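PDB 6O1W: DNA translocase coupling protein from Clostridium perfringens, which is the coupling protein of conjugative plasmid pCW3, probably an ATP-dependent DNA translocase of the FtsK/SpoIIIE family, seen here as a fragment of the longer membrane protein. Local coordinates for residues A[29-34]-A[43-48]; A[69-74]-A[83-88]; A[19-24]-A[54-59]. One frame throughout, in Å; residues are numbered along the deposited sequence.

Interaction 1 of 3, residues A[29-34]-A[43-48]. With BGC (beta-D-glucopyranose), chain D.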
loop_
_atom_site.group_PDB
_atom_site.type_symbol
_atom_site.label_atom_id
_atom_site.label_comp_id
_atom_site.label_asym_id
_atom_site.label_seq_id
_atom_site.Cartn_x
_atom_site.Cartn_y
_atom_site.Cartn_z
ATOM N N PRO A 29 -0.016 -37.944 7.501
ATOM C CA PRO A 29 0.142 -37.217 6.227
ATOM C C PRO A 29 1.577 -37.166 5.723
ATOM O O PRO A 29 2.525 -37.140 6.508
ATOM C CB PRO A 29 -0.387 -35.831 6.555
ATOM C CG PRO A 29 -1.401 -36.091 7.644
ATOM C CD PRO A 29 -0.761 -37.134 8.485
ATOM N N ILE A 30 1.716 -37.220 4.399
ATOM C CA ILE A 30 2.983 -37.193 3.686
ATOM C C ILE A 30 3.236 -35.773 3.179
ATOM O O ILE A 30 2.446 -35.273 2.384
ATOM C CB ILE A 30 2.915 -38.187 2.482
ATOM C CG1 ILE A 30 2.525 -39.636 2.903
ATOM C CG2 ILE A 30 4.206 -38.171 1.647
ATOM C CD1 ILE A 30 3.463 -40.342 3.912
ATOM N N LEU A 31 4.385 -35.167 3.554
ATOM C CA LEU A 31 4.790 -33.865 3.036
ATOM C C LEU A 31 5.167 -34.018 1.555
ATOM O O LEU A 31 6.106 -34.760 1.231
ATOM C CB LEU A 31 5.983 -33.288 3.822
ATOM C CG LEU A 31 6.496 -31.919 3.330
ATOM C CD1 LEU A 31 5.512 -30.815 3.633
ATOM C CD2 LEU A 31 7.867 -31.598 3.905
ATOM N N LYS A 32 4.416 -33.341 0.669
ATOM C CA LYS A 32 4.670 -33.373 -0.770
ATOM C C LYS A 32 5.541 -32.200 -1.154
ATOM O O LYS A 32 6.436 -32.358 -1.988
ATOM C CB LYS A 32 3.353 -33.363 -1.581
ATOM C CG LYS A 32 2.487 -34.620 -1.399
ATOM C CD LYS A 32 3.221 -35.971 -1.666
ATOM C CE LYS A 32 3.478 -36.243 -3.138
ATOM N NZ LYS A 32 2.233 -36.541 -3.900
ATOM N N SER A 33 5.284 -31.020 -0.547
ATOM C CA SER A 33 6.046 -29.795 -0.796
ATOM C C SER A 33 5.795 -28.715 0.237
ATOM O O SER A 33 4.698 -28.594 0.787
ATOM C CB SER A 33 5.765 -29.233 -2.191
ATOM O OG SER A 33 4.394 -28.956 -2.408
ATOM N N PHE A 34 6.837 -27.922 0.483
ATOM C CA PHE A 34 6.836 -26.783 1.382
ATOM C C PHE A 34 7.421 -25.632 0.548
ATOM O O PHE A 34 8.617 -25.655 0.242
ATOM C CB PHE A 34 7.709 -27.089 2.611
ATOM C CG PHE A 34 7.620 -26.034 3.688
ATOM C CD1 PHE A 34 8.337 -24.843 3.583
ATOM C CD2 PHE A 34 6.800 -26.214 4.791
ATOM C CE1 PHE A 34 8.220 -23.847 4.556
ATOM C CE2 PHE A 34 6.687 -25.220 5.764
ATOM C CZ PHE A 34 7.420 -24.054 5.654
ATOM N N ASP A 43 3.653 -19.456 3.651
ATOM C CA ASP A 43 4.051 -20.779 3.174
ATOM C C ASP A 43 2.889 -21.550 2.574
ATOM O O ASP A 43 1.758 -21.381 2.994
ATOM C CB ASP A 43 4.640 -21.614 4.343
ATOM C CG ASP A 43 5.767 -20.931 5.113
ATOM O OD1 ASP A 43 6.824 -20.665 4.510
ATOM O OD2 ASP A 43 5.589 -20.665 6.316
ATOM N N GLU A 44 3.180 -22.428 1.626
ATOM C CA GLU A 44 2.227 -23.331 1.002
ATOM C C GLU A 44 2.736 -24.739 1.334
ATOM O O GLU A 44 3.827 -25.134 0.889
ATOM C CB GLU A 44 2.148 -23.088 -0.516
ATOM C CG GLU A 44 1.062 -23.892 -1.208
ATOM C CD GLU A 44 1.267 -24.040 -2.706
ATOM O OE1 GLU A 44 2.174 -24.804 -3.113
ATOM O OE2 GLU A 44 0.517 -23.397 -3.476
ATOM N N ILE A 45 2.002 -25.438 2.221
ATOM C CA ILE A 45 2.372 -26.774 2.657
ATOM C C ILE A 45 1.389 -27.754 2.065
ATOM O O ILE A 45 0.183 -27.639 2.294
ATOM C CB ILE A 45 2.507 -26.926 4.190
ATOM C CG1 ILE A 45 3.116 -25.664 4.858
ATOM C CG2 ILE A 45 3.328 -28.171 4.519
ATOM C CD1 ILE A 45 2.837 -25.593 6.417
ATOM N N THR A 46 1.906 -28.706 1.278
ATOM C CA THR A 46 1.074 -29.688 0.608
ATOM C C THR A 46 1.285 -31.033 1.244
ATOM O O THR A 46 2.418 -31.503 1.341
ATOM C CB THR A 46 1.376 -29.683 -0.904
ATOM O OG1 THR A 46 1.275 -28.346 -1.371
ATOM C CG2 THR A 46 0.446 -30.577 -1.691
ATOM N N PHE A 47 0.175 -31.672 1.649
ATOM C CA PHE A 47 0.177 -32.993 2.267
ATOM C C PHE A 47 -0.667 -33.970 1.490
ATOM O O PHE A 47 -1.733 -33.621 0.969
ATOM C CB PHE A 47 -0.346 -32.930 3.719
ATOM C CG PHE A 47 0.583 -32.274 4.718
ATOM C CD1 PHE A 47 1.716 -32.945 5.189
ATOM C CD2 PHE A 47 0.294 -31.026 5.241
ATOM C CE1 PHE A 47 2.550 -32.359 6.140
ATOM C CE2 PHE A 47 1.125 -30.442 6.200
ATOM C CZ PHE A 47 2.256 -31.101 6.626
ATOM N N GLU A 48 -0.219 -35.222 1.485
ATOM C CA GLU A 48 -0.960 -36.315 0.915
ATOM C C GLU A 48 -1.372 -37.266 2.029
ATOM O O GLU A 48 -0.523 -37.714 2.815
ATOM C CB GLU A 48 -0.165 -37.049 -0.153
ATOM C CG GLU A 48 -1.064 -37.973 -0.957
ATOM C CD GLU A 48 -0.357 -38.941 -1.880
ATOM O OE1 GLU A 48 0.886 -38.855 -2.010
ATOM O OE2 GLU A 48 -1.054 -39.794 -2.475
HETATM C C2 BGC D . 0.834 -18.631 -3.949
HETATM C C3 BGC D . 2.090 -17.827 -4.282
HETATM C C4 BGC D . 3.101 -17.900 -3.142
HETATM C C5 BGC D . 3.357 -19.354 -2.751
HETATM C C6 BGC D . 4.232 -19.503 -1.527
HETATM C C1 BGC D . 1.197 -20.047 -3.517
HETATM O O1 BGC D . 0.040 -20.689 -3.103
HETATM O O2 BGC D . -0.038 -18.713 -5.070
HETATM O O3 BGC D . 1.737 -16.465 -4.514
HETATM O O4 BGC D . 4.324 -17.256 -3.497
HETATM O O5 BGC D . 2.114 -19.994 -2.429
HETATM O O6 BGC D . 3.573 -19.034 -0.355
HETATM O O HOH W 1 3.342 -26.641 -1.500
#
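Strands 30-34 and 43-48 run antiparallel as the two arms of a hairpin, and one face of it packs far more tightly than the other. On the tight face P29, L31 and F34 meet I45 and F47. L31, with CG anti to the backbone N (chi1 179°), swings CD1 across to CG2 of I45, 3.5 Å away. F34 takes the same anti setting, which lays its ring alongside I45, CE2 being 3.7 Å from CG1; the far corner of the ring reaches the carboxylate of D43. P29 sets CB against CD1 of F47. Y12 and F16 of helix 7-18 close over this face, both meeting the F47 ring edge-to-face.

The face bearing I30, S33, T46 and E48 is mostly polar and looser, and lies nearer solvent: I30 and K32 are exposed. The chain of K32 bends at every torsion beyond CB, bringing NZ to E48 OE1 in a salt bridge of 3.3 Å that meets the oxygen from above the carboxylate plane. R81 takes the other oxygen, OE2, so the carboxylate is shared between two cations. Nearer the turn a water sits within bonding distance of S33 OG, T46 OG1 and, as competing acceptors, O and OE1 of E44. E44 extends its chain past CG, so that OE2 accepts a bond from O1 of the bound glucose at 2.8 Å.

Between the faces, I30 and E48 exchange two nearly straight backbone bonds. Further along, T46 O accepts K32 N at 2.8 Å and, weakly, S33 N, while T46 N returns a bond to S33 O. Helical-type backbone angles at K32 (phi/psi -94°/-40°) bring its side chain to roughly the same side as that of S33. Two residues facing one across a hydrogen-bonded antiparallel pair make a classic beta bulge, set in an edge hairpin of a four-stranded sheet.

Interaction 2 of 3, residues A[69-74]-A[83-88]. With BGC (beta-D-glucopyranose), chain D.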
loop_
_atom_site.group_PDB
_atom_site.type_symbol
_atom_site.label_atom_id
_atom_site.label_comp_id
_atom_site.label_asym_id
_atom_site.label_seq_id
_atom_site.Cartn_x
_atom_site.Cartn_y
_atom_site.Cartn_z
ATOM N N ILE A 69 2.193 -22.735 13.811
ATOM C CA ILE A 69 1.894 -21.911 12.633
ATOM C C ILE A 69 0.536 -21.238 12.828
ATOM O O ILE A 69 -0.255 -21.703 13.632
ATOM C CB ILE A 69 1.903 -22.743 11.300
ATOM C CG1 ILE A 69 0.818 -23.865 11.304
ATOM C CG2 ILE A 69 3.324 -23.294 10.946
ATOM C CD1 ILE A 69 0.808 -24.920 10.038
ATOM N N SER A 70 0.274 -20.171 12.083
ATOM C CA SER A 70 -1.026 -19.532 11.971
ATOM C C SER A 70 -1.551 -20.017 10.623
ATOM O O SER A 70 -0.925 -19.782 9.600
ATOM C CB SER A 70 -0.885 -18.021 11.924
ATOM O OG SER A 70 -0.466 -17.558 13.192
ATOM N N ILE A 71 -2.664 -20.709 10.621
ATOM C CA ILE A 71 -3.221 -21.231 9.394
ATOM C C ILE A 71 -4.148 -20.188 8.781
ATOM O O ILE A 71 -5.107 -19.795 9.417
ATOM C CB ILE A 71 -3.909 -22.610 9.634
ATOM C CG1 ILE A 71 -2.828 -23.696 9.943
ATOM C CG2 ILE A 71 -4.797 -23.000 8.425
ATOM C CD1 ILE A 71 -3.371 -25.108 10.516
ATOM N N ILE A 72 -3.860 -19.756 7.540
ATOM C CA ILE A 72 -4.691 -18.800 6.831
ATOM C C ILE A 72 -5.862 -19.571 6.241
ATOM O O ILE A 72 -6.993 -19.132 6.398
ATOM C CB ILE A 72 -3.889 -18.013 5.764
ATOM C CG1 ILE A 72 -2.819 -17.128 6.433
ATOM C CG2 ILE A 72 -4.830 -17.188 4.868
ATOM C CD1 ILE A 72 -1.628 -16.633 5.446
ATOM N N SER A 73 -5.584 -20.707 5.551
ATOM C CA SER A 73 -6.607 -21.555 4.937
ATOM C C SER A 73 -6.102 -22.974 4.721
ATOM O O SER A 73 -4.891 -23.219 4.707
ATOM C CB SER A 73 -7.047 -20.998 3.577
ATOM O OG SER A 73 -5.986 -21.025 2.631
ATOM N N ILE A 74 -7.058 -23.904 4.557
ATOM C CA ILE A 74 -6.814 -25.291 4.166
ATOM C C ILE A 74 -7.734 -25.540 2.985
ATOM O O ILE A 74 -8.922 -25.240 3.072
ATOM C CB ILE A 74 -6.956 -26.359 5.286
ATOM C CG1 ILE A 74 -6.118 -25.982 6.528
ATOM C CG2 ILE A 74 -6.535 -27.738 4.762
ATOM C CD1 ILE A 74 -5.796 -27.173 7.590
ATOM N N VAL A 83 -4.175 -32.081 0.410
ATOM C CA VAL A 83 -4.565 -30.864 1.126
ATOM C C VAL A 83 -3.452 -29.852 0.994
ATOM O O VAL A 83 -2.273 -30.216 0.948
ATOM C CB VAL A 83 -5.072 -31.016 2.591
ATOM C CG1 VAL A 83 -6.255 -31.975 2.668
ATOM C CG2 VAL A 83 -3.955 -31.428 3.537
ATOM N N ILE A 84 -3.828 -28.600 0.873
ATOM C CA ILE A 84 -2.919 -27.476 0.695
ATOM C C ILE A 84 -3.228 -26.507 1.812
ATOM O O ILE A 84 -4.372 -26.055 1.928
ATOM C CB ILE A 84 -3.120 -26.808 -0.698
ATOM C CG1 ILE A 84 -2.865 -27.818 -1.855
ATOM C CG2 ILE A 84 -2.261 -25.524 -0.817
ATOM C CD1 ILE A 84 -3.253 -27.370 -3.269
ATOM N N ILE A 85 -2.218 -26.206 2.635
ATOM C CA ILE A 85 -2.360 -25.301 3.769
ATOM C C ILE A 85 -1.586 -24.031 3.444
ATOM O O ILE A 85 -0.426 -24.117 3.016
ATOM C CB ILE A 85 -1.812 -25.964 5.064
ATOM C CG1 ILE A 85 -2.476 -27.337 5.343
ATOM C CG2 ILE A 85 -1.922 -25.016 6.296
ATOM C CD1 ILE A 85 -1.788 -28.160 6.420
ATOM N N LYS A 86 -2.236 -22.859 3.633
ATOM C CA LYS A 86 -1.594 -21.566 3.520
ATOM C C LYS A 86 -1.366 -21.144 4.960
ATOM O O LYS A 86 -2.299 -21.162 5.765
ATOM C CB LYS A 86 -2.475 -20.561 2.734
ATOM C CG LYS A 86 -2.730 -20.919 1.244
ATOM C CD LYS A 86 -1.472 -21.271 0.386
ATOM C CE LYS A 86 -0.367 -20.227 0.368
ATOM N NZ LYS A 86 -0.853 -18.906 -0.077
ATOM N N SER A 87 -0.116 -20.914 5.335
ATOM C CA SER A 87 0.196 -20.583 6.735
ATOM C C SER A 87 1.351 -19.622 6.893
ATOM O O SER A 87 2.063 -19.368 5.933
ATOM C CB SER A 87 0.498 -21.852 7.536
ATOM O OG SER A 87 1.600 -22.559 6.990
HETATM N N MSE A 88 1.572 -19.158 8.124
HETATM C CA MSE A 88 2.686 -18.303 8.521
HETATM C C MSE A 88 3.258 -18.893 9.791
HETATM O O MSE A 88 2.493 -19.244 10.689
HETATM C CB MSE A 88 2.208 -16.862 8.791
HETATM C CG MSE A 88 1.929 -16.080 7.515
HETATM SE SE MSE A 88 1.245 -14.282 7.863
HETATM C CE MSE A 88 2.806 -13.517 8.785
HETATM C C2 BGC D . 0.834 -18.631 -3.949
HETATM C C3 BGC D . 2.090 -17.827 -4.282
HETATM C C4 BGC D . 3.101 -17.900 -3.142
HETATM C C5 BGC D . 3.357 -19.354 -2.751
HETATM C C6 BGC D . 4.232 -19.503 -1.527
HETATM C C1 BGC D . 1.197 -20.047 -3.517
HETATM O O1 BGC D . 0.040 -20.689 -3.103
HETATM O O2 BGC D . -0.038 -18.713 -5.070
HETATM O O3 BGC D . 1.737 -16.465 -4.514
HETATM O O4 BGC D . 4.324 -17.256 -3.497
HETATM O O5 BGC D . 2.114 -19.994 -2.429
HETATM O O6 BGC D . 3.573 -19.034 -0.355
HETATM O O HOH W 2 -5.100 -23.403 1.363
#
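Strands 69-74 and 83-88 pair antiparallel, S70 and M88 exchanging two backbone bonds, until the register slips at a classic beta bulge where I72 and S73 both face K86. K86 O accepts I72 N at 2.8 Å from above its carbonyl plane and S73 N only weakly, while K86 N bonds to S73 O. On the apolar face I74 and I85 run alongside each other, with CD1 of I74 4.0 Å from CG1 of I85. I71 crosses I85 obliquely and touches its CG2 through CG1. S87 also lies on this face, its OG tucked between the backbone N and C (chi1 59°); there OG is buried without a polar partner, 3.9 Å from CD1 of I69.

Across the sheet, S73 OG packs against CB and CG of K86 and binds a water that donates to I84 O. The K86 chain bends at each torsion past CB, so that CE comes 3.5 Å from O1 of the bound glucose and NZ makes a weak, long ion pair with D319. CD1 of I72 leans on CG of M88, a selenomethionine.

Strand 82-89 is an inner strand, bonded along its other edge to strand 43-48; I53 and W56 of helix 53-58, with I60 and L63 of helix 60-67, pack on the isoleucine face.

Interaction 3 of 3, residues A[19-24]-A[54-59]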
loop_
_atom_site.group_PDB
_atom_site.type_symbol
_atom_site.label_atom_id
_atom_site.label_comp_id
_atom_site.label_asym_id
_atom_site.label_seq_id
_atom_site.Cartn_x
_atom_site.Cartn_y
_atom_site.Cartn_z
ATOM N N LEU A 19 -0.829 -36.974 17.718
ATOM C CA LEU A 19 -2.276 -36.773 17.555
ATOM C C LEU A 19 -3.000 -38.016 17.055
ATOM O O LEU A 19 -4.227 -38.013 16.976
ATOM C CB LEU A 19 -2.518 -35.618 16.562
ATOM C CG LEU A 19 -1.956 -34.245 16.941
ATOM C CD1 LEU A 19 -2.161 -33.234 15.820
ATOM C CD2 LEU A 19 -2.492 -33.778 18.265
ATOM N N ASN A 20 -2.252 -39.069 16.682
ATOM C CA ASN A 20 -2.774 -40.259 15.980
ATOM C C ASN A 20 -3.612 -39.767 14.779
ATOM O O ASN A 20 -4.753 -40.186 14.568
ATOM C CB ASN A 20 -3.554 -41.240 16.892
ATOM C CG ASN A 20 -3.838 -42.569 16.207
ATOM O OD1 ASN A 20 -4.991 -43.003 16.088
ATOM N ND2 ASN A 20 -2.797 -43.227 15.704
ATOM N N PHE A 21 -3.056 -38.782 14.054
ATOM C CA PHE A 21 -3.714 -38.178 12.915
ATOM C C PHE A 21 -3.372 -39.014 11.679
ATOM O O PHE A 21 -2.487 -38.660 10.908
ATOM C CB PHE A 21 -3.286 -36.714 12.796
ATOM C CG PHE A 21 -4.110 -35.864 11.873
ATOM C CD1 PHE A 21 -5.417 -35.515 12.201
ATOM C CD2 PHE A 21 -3.557 -35.332 10.715
ATOM C CE1 PHE A 21 -6.162 -34.663 11.373
ATOM C CE2 PHE A 21 -4.321 -34.523 9.870
ATOM C CZ PHE A 21 -5.612 -34.179 10.220
ATOM N N VAL A 22 -4.076 -40.149 11.524
ATOM C CA VAL A 22 -3.846 -41.143 10.443
ATOM C C VAL A 22 -5.119 -41.415 9.628
ATOM O O VAL A 22 -6.215 -41.341 10.185
ATOM C CB VAL A 22 -3.246 -42.482 10.981
ATOM C CG1 VAL A 22 -1.893 -42.270 11.666
ATOM C CG2 VAL A 22 -4.213 -43.209 11.914
ATOM N N GLY A 23 -4.957 -41.748 8.343
ATOM C CA GLY A 23 -6.069 -42.089 7.458
ATOM C C GLY A 23 -6.472 -43.545 7.613
ATOM O O GLY A 23 -5.914 -44.243 8.468
ATOM N N ALA A 24 -7.407 -44.039 6.761
ATOM C CA ALA A 24 -7.866 -45.449 6.790
ATOM C C ALA A 24 -6.728 -46.459 6.594
ATOM O O ALA A 24 -6.802 -47.573 7.122
ATOM C CB ALA A 24 -8.948 -45.684 5.743
ATOM N N GLU A 54 -12.618 -32.015 5.916
ATOM C CA GLU A 54 -13.442 -31.593 7.049
ATOM C C GLU A 54 -12.805 -32.017 8.376
ATOM O O GLU A 54 -12.889 -31.264 9.346
ATOM C CB GLU A 54 -14.923 -32.018 6.916
ATOM C CG GLU A 54 -15.173 -33.310 6.147
ATOM C CD GLU A 54 -15.163 -33.206 4.632
ATOM O OE1 GLU A 54 -15.973 -32.433 4.071
ATOM O OE2 GLU A 54 -14.339 -33.906 4.003
ATOM N N THR A 55 -12.093 -33.159 8.389
ATOM C CA THR A 55 -11.334 -33.580 9.567
ATOM C C THR A 55 -10.083 -32.661 9.767
ATOM O O THR A 55 -9.878 -32.175 10.876
ATOM C CB THR A 55 -11.037 -35.065 9.536
ATOM O OG1 THR A 55 -12.292 -35.744 9.514
ATOM C CG2 THR A 55 -10.237 -35.526 10.773
ATOM N N TRP A 56 -9.330 -32.336 8.678
ATOM C CA TRP A 56 -8.205 -31.394 8.754
ATOM C C TRP A 56 -8.720 -30.062 9.317
ATOM O O TRP A 56 -8.038 -29.439 10.136
ATOM C CB TRP A 56 -7.587 -31.115 7.354
ATOM C CG TRP A 56 -6.678 -32.196 6.833
ATOM C CD1 TRP A 56 -7.045 -33.328 6.169
ATOM C CD2 TRP A 56 -5.242 -32.214 6.896
ATOM N NE1 TRP A 56 -5.926 -34.042 5.788
ATOM C CE2 TRP A 56 -4.808 -33.397 6.244
ATOM C CE3 TRP A 56 -4.279 -31.381 7.502
ATOM C CZ2 TRP A 56 -3.455 -33.739 6.133
ATOM C CZ3 TRP A 56 -2.940 -31.732 7.416
ATOM C CH2 TRP A 56 -2.537 -32.901 6.739
ATOM N N LYS A 57 -9.922 -29.620 8.863
ATOM C CA LYS A 57 -10.486 -28.340 9.307
ATOM C C LYS A 57 -10.833 -28.354 10.789
ATOM O O LYS A 57 -10.566 -27.374 11.484
ATOM C CB LYS A 57 -11.657 -27.910 8.419
ATOM C CG LYS A 57 -11.129 -27.416 7.055
ATOM C CD LYS A 57 -12.204 -26.895 6.118
ATOM C CE LYS A 57 -11.564 -26.402 4.845
ATOM N NZ LYS A 57 -12.517 -25.673 3.975
ATOM N N SER A 58 -11.324 -29.498 11.292
ATOM C CA SER A 58 -11.609 -29.671 12.718
ATOM C C SER A 58 -10.312 -29.627 13.544
ATOM O O SER A 58 -10.318 -29.234 14.720
ATOM C CB SER A 58 -12.305 -31.003 12.947
ATOM O OG SER A 58 -13.644 -30.856 12.514
ATOM N N TYR A 59 -9.198 -30.034 12.910
ATOM C CA TYR A 59 -7.923 -30.066 13.591
ATOM C C TYR A 59 -7.145 -28.791 13.502
ATOM O O TYR A 59 -6.071 -28.776 14.065
ATOM C CB TYR A 59 -7.090 -31.246 13.091
ATOM C CG TYR A 59 -7.308 -32.494 13.908
ATOM C CD1 TYR A 59 -8.424 -33.303 13.702
ATOM C CD2 TYR A 59 -6.395 -32.876 14.887
ATOM C CE1 TYR A 59 -8.596 -34.489 14.410
ATOM C CE2 TYR A 59 -6.596 -34.026 15.656
ATOM C CZ TYR A 59 -7.694 -34.833 15.407
ATOM O OH TYR A 59 -7.857 -35.992 16.123
HETATM O O HOH W 3 -6.002 -36.331 18.081
HETATM O O HOH W 4 -7.023 -38.829 15.733
#
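An aromatic cluster of F21, W56 and Y59 joins the loop after helix 7-18 to the end of helix 53-58. The loop leaves its helix through a Schellman motif, with N20 at positive phi, and at once makes an inverse gamma turn centred on F21. That turn, together with CG anti to the backbone N (chi1 -166°), sends the F21 ring between the two aromatic rings of segment 54-59.

F21 offers an edge to each. Against W56 the pair is a clean T-shape: the planes stand at 89°, and CE2 of F21 sits over the centre of the six-membered ring, 3.8 Å from CE2 of W56. Against Y59 the edge-to-face pair is more inclined, with planes at 55° and centroids 4.7 Å apart. Here the touching atom is CE1 of F21, 3.5 Å from CD1 of Y59 and displaced from the middle of that ring toward its rim. F21 is buried, and P29 and I51 also pack on it. W56 is buried too, and carries the cluster inward to F47, V83 and I85 of the four-stranded sheet, while its NE1 makes weak hydrogen bonds to S49 and I51.

Beside the rings, L19 brings CD1 up to CD2 of Y59, a light apolar touch at 4.4 Å, and also touches helix 60-67. The polar side of the contact is bridged by water. Two waters bond to the Y59 hydroxyl; one donates to L19 O at 2.7 Å, and the other donates to N20 O at 2.9 Å, so the tyrosine tip is tied through water to the carbonyls of L19 and N20.

How the interactions relate
All three contacts belong to the small N-terminal part of the fragment, apart from the ten-stranded sheet of what is probably the FtsK/SpoIIIE-type P-loop ATPase part. Interactions 1 and 2 are two hairpins of one four-stranded sheet, centres about 10 Å apart, joined where the inner strands 43-48 and 82-89 pair: D43 N reaches S87 O, and I45 O reaches I85 N. Both touch the same glucose. Along the chain, interaction 3 encloses interaction 1 and closes before interaction 2 opens. Its centre is about 15 Å from either, over the sheet's apolar face, where W56 packs on P29 and F47 of one hairpin and V83 and I85 of the other, joining both in one core.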